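Local atomic coordinates of dihydrodipicolinate synthase (PDB entry 4XKY), a protein that probably works as a Schiff-base-forming lyase of the dihydrodipicolinate synthase family, whose namesake enzymes condense pyruvate with aspartate semialdehyde on the route to lysine. Residues N65-A70 and L74-C79. Sequence-based numbering, arbitrary orientation.
Sequences NTCRIA and LPVLVC
Val-76 meets Thr-66, Cys-67 and Ala-70 on one side of segment 65-70, the C-terminal part of helix 56-70, while the flat groups of this segment, the Arg-68 guanidinium and the Asn-65 amide, take no part in the contact with the strand. At the edge of the guanidinium, in its plane, sits Asn-65 OD1; over one face, offset toward the rim, lies Asn-65 O, 4.2 Å above the plane. Arg-68 NH2 donates to Asn-65 OD1 at 2.8 Å, an almost straight bond (174° at the hydrogen) that uses a lone pair in the carbonyl plane. Asn-65 ND2 is bonded in turn to the backbone O of Glu-61, so both ends of the amide are held and its rotation is fixed.

The helix-strand contact itself is apolar. Val-76 forks toward the helix: CG1, anti to its own backbone N (chi1 -177°), reaches Thr-66 CG2 at 4.3 Å and Cys-67 SG at the same distance, while CG2, beside that N, meets Ala-70 CB at 4.1 Å. With OG1 hydrogen-bonded to the backbone O of Met-62, Thr-66 offers its methyl to the strand. Segment 65-70 runs antiparallel to strand 76-79 (175°), the two axes coming within 9.8 Å. This is the alpha-beta half of a right-handed beta-alpha-beta crossover of the TIM barrel, in which helix 56-70 links parallel strands 42-44 and 76-79.

The backbone of Val-76 and Leu-77 bonds to the neighbouring strands 102-105 and 42-44 and, at Val-76 N, to Asp-101 OD1 just before strand 102-105. Helix and strand meet through methyl groups and one sulfur, a non-directional packing, largely buried though Cys-67 is partly exposed, that fixes no polar register between them.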
ATOM      1  N   ASN A  65     -25.507 -28.487  -1.629  1.00 33.62           N
ATOM      2  CA  ASN A  65     -26.797 -28.059  -2.205  1.00 32.63           C
ATOM      3  C   ASN A  65     -26.696 -27.545  -3.638  1.00 31.42           C
ATOM      4  O   ASN A  65     -27.582 -27.815  -4.447  1.00 31.67           O
ATOM      5  CB  ASN A  65     -27.492 -27.011  -1.330  1.00 32.65           C
ATOM      6  CG  ASN A  65     -28.137 -27.617  -0.121  1.00 33.60           C
ATOM      7  OD1 ASN A  65     -29.284 -28.066  -0.172  1.00 35.84           O
ATOM      8  ND2 ASN A  65     -27.383 -27.699   0.965  1.00 34.36           N
ATOM      9  N   THR A  66     -25.646 -26.781  -3.966  1.00 30.84           N
ATOM     10  CA  THR A  66     -25.532 -26.256  -5.335  1.00 30.07           C
ATOM     11  C   THR A  66     -25.410 -27.428  -6.365  1.00 31.38           C
ATOM     12  O   THR A  66     -26.056 -27.431  -7.411  1.00 29.78           O
ATOM     13  CB  THR A  66     -24.382 -25.253  -5.485  1.00 30.62           C
ATOM     14  OG1 THR A  66     -24.620 -24.106  -4.662  1.00 28.93           O
ATOM     15  CG2 THR A  66     -24.300 -24.792  -6.915  1.00 31.78           C
ATOM     16  N   CYS A  67     -24.584 -28.420  -6.063  1.00 33.38           N
ATOM     17  CA  CYS A  67     -24.429 -29.558  -6.973  1.00 35.35           C
ATOM     18  C   CYS A  67     -25.727 -30.362  -7.040  1.00 35.78           C
ATOM     19  O   CYS A  67     -26.144 -30.726  -8.124  1.00 35.71           O
ATOM     20  CB  CYS A  67     -23.286 -30.460  -6.565  1.00 36.79           C
ATOM     21  SG  CYS A  67     -21.656 -29.706  -6.595  1.00 39.80           S
ATOM     22  N   ARG A  68     -26.383 -30.588  -5.900  1.00 36.13           N
ATOM     23  CA  ARG A  68     -27.660 -31.311  -5.876  1.00 37.54           C
ATOM     24  C   ARG A  68     -28.685 -30.627  -6.766  1.00 38.61           C
ATOM     25  O   ARG A  68     -29.324 -31.264  -7.615  1.00 40.33           O
ATOM     26  CB  ARG A  68     -28.229 -31.403  -4.450  1.00 37.60           C
ATOM     27  CG  ARG A  68     -29.625 -32.035  -4.388  1.00 39.03           C
ATOM     28  CD  ARG A  68     -30.238 -32.115  -2.991  1.00 39.78           C
ATOM     29  NE  ARG A  68     -30.331 -30.795  -2.380  1.00 39.67           N
ATOM     30  CZ  ARG A  68     -31.246 -29.873  -2.674  1.00 38.97           C
ATOM     31  NH1 ARG A  68     -32.199 -30.095  -3.570  1.00 38.49           N
ATOM     32  NH2 ARG A  68     -31.194 -28.710  -2.054  1.00 39.05           N
ATOM     33  N   ILE A  69     -28.828 -29.319  -6.577  1.00 37.50           N
ATOM     34  CA  ILE A  69     -29.885 -28.561  -7.250  1.00 36.99           C
ATOM     35  C   ILE A  69     -29.609 -28.416  -8.741  1.00 37.33           C
ATOM     36  O   ILE A  69     -30.520 -28.507  -9.551  1.00 40.43           O
ATOM     37  CB  ILE A  69     -30.084 -27.159  -6.620  1.00 34.99           C
ATOM     38  CG1 ILE A  69     -30.526 -27.297  -5.167  1.00 34.16           C
ATOM     39  CG2 ILE A  69     -31.108 -26.341  -7.422  1.00 35.89           C
ATOM     40  CD1 ILE A  69     -30.367 -26.023  -4.361  1.00 34.41           C
ATOM     41  N   ALA A  70     -28.362 -28.183  -9.112  1.00 38.24           N
ATOM     42  CA  ALA A  70     -28.026 -28.033 -10.521  1.00 37.81           C
ATOM     43  C   ALA A  70     -28.271 -29.311 -11.313  1.00 40.50           C
ATOM     44  O   ALA A  70     -28.550 -29.227 -12.500  1.00 38.33           O
ATOM     45  CB  ALA A  70     -26.585 -27.624 -10.686  1.00 37.15           C
ATOM     46  N   LEU A  74     -25.546 -27.898 -15.765  1.00 44.11           N
ATOM     47  CA  LEU A  74     -24.576 -26.831 -15.985  1.00 44.14           C
ATOM     48  C   LEU A  74     -23.287 -27.141 -15.226  1.00 40.22           C
ATOM     49  O   LEU A  74     -23.362 -27.631 -14.134  1.00 38.32           O
ATOM     50  CB  LEU A  74     -25.155 -25.551 -15.376  1.00 46.55           C
ATOM     51  CG  LEU A  74     -25.047 -24.246 -16.133  1.00 47.16           C
ATOM     52  CD1 LEU A  74     -25.408 -24.500 -17.582  1.00 49.47           C
ATOM     53  CD2 LEU A  74     -25.983 -23.220 -15.527  1.00 46.44           C
ATOM     54  N   PRO A  75     -22.112 -26.830 -15.781  1.00 38.86           N
ATOM     55  CA  PRO A  75     -20.898 -26.986 -14.974  1.00 39.84           C
ATOM     56  C   PRO A  75     -20.935 -26.172 -13.658  1.00 36.51           C
ATOM     57  O   PRO A  75     -21.366 -25.008 -13.641  1.00 37.09           O
ATOM     58  CB  PRO A  75     -19.779 -26.456 -15.887  1.00 40.04           C
ATOM     59  CG  PRO A  75     -20.353 -26.418 -17.257  1.00 41.70           C
ATOM     60  CD  PRO A  75     -21.835 -26.302 -17.127  1.00 41.25           C
ATOM     61  N   VAL A  76     -20.517 -26.818 -12.580  1.00 34.44           N
ATOM     62  CA  VAL A  76     -20.283 -26.165 -11.311  1.00 32.38           C
ATOM     63  C   VAL A  76     -18.789 -26.011 -10.994  1.00 32.60           C
ATOM     64  O   VAL A  76     -18.024 -26.979 -10.947  1.00 32.95           O
ATOM     65  CB  VAL A  76     -20.992 -26.923 -10.193  1.00 32.78           C
ATOM     66  CG1 VAL A  76     -20.803 -26.199  -8.882  1.00 31.60           C
ATOM     67  CG2 VAL A  76     -22.485 -27.038 -10.514  1.00 34.41           C
ATOM     68  N   LEU A  77     -18.394 -24.762 -10.780  1.00 32.79           N
ATOM     69  CA  LEU A  77     -17.040 -24.388 -10.359  1.00 33.74           C
ATOM     70  C   LEU A  77     -17.065 -23.999  -8.896  1.00 32.23           C
ATOM     71  O   LEU A  77     -17.920 -23.236  -8.475  1.00 32.00           O
ATOM     72  CB  LEU A  77     -16.539 -23.182 -11.169  1.00 34.72           C
ATOM     73  CG  LEU A  77     -15.937 -23.435 -12.552  1.00 36.85           C
ATOM     74  CD1 LEU A  77     -16.921 -24.156 -13.439  1.00 37.90           C
ATOM     75  CD2 LEU A  77     -15.494 -22.143 -13.235  1.00 37.58           C
ATOM     76  N   VAL A  78     -16.092 -24.479  -8.136  1.00 31.99           N
ATOM     77  CA  VAL A  78     -16.056 -24.273  -6.707  1.00 30.55           C
ATOM     78  C   VAL A  78     -14.764 -23.571  -6.339  1.00 30.45           C
ATOM     79  O   VAL A  78     -13.674 -24.071  -6.620  1.00 31.82           O
ATOM     80  CB  VAL A  78     -16.124 -25.613  -5.940  1.00 31.10           C
ATOM     81  CG1 VAL A  78     -15.968 -25.396  -4.440  1.00 31.66           C
ATOM     82  CG2 VAL A  78     -17.438 -26.335  -6.221  1.00 33.00           C
ATOM     83  N   CYS A  79     -14.889 -22.430  -5.661  1.00 29.44           N
ATOM     84  CA  CYS A  79     -13.729 -21.769  -5.087  1.00 29.91           C
ATOM     85  C   CYS A  79     -13.274 -22.541  -3.857  1.00 28.60           C
ATOM     86  O   CYS A  79     -14.039 -22.732  -2.896  1.00 26.51           O
ATOM     87  CB  CYS A  79     -14.029 -20.319  -4.719  1.00 31.80           C
ATOM     88  SG  CYS A  79     -12.548 -19.325  -4.413  1.00 38.61           S
TER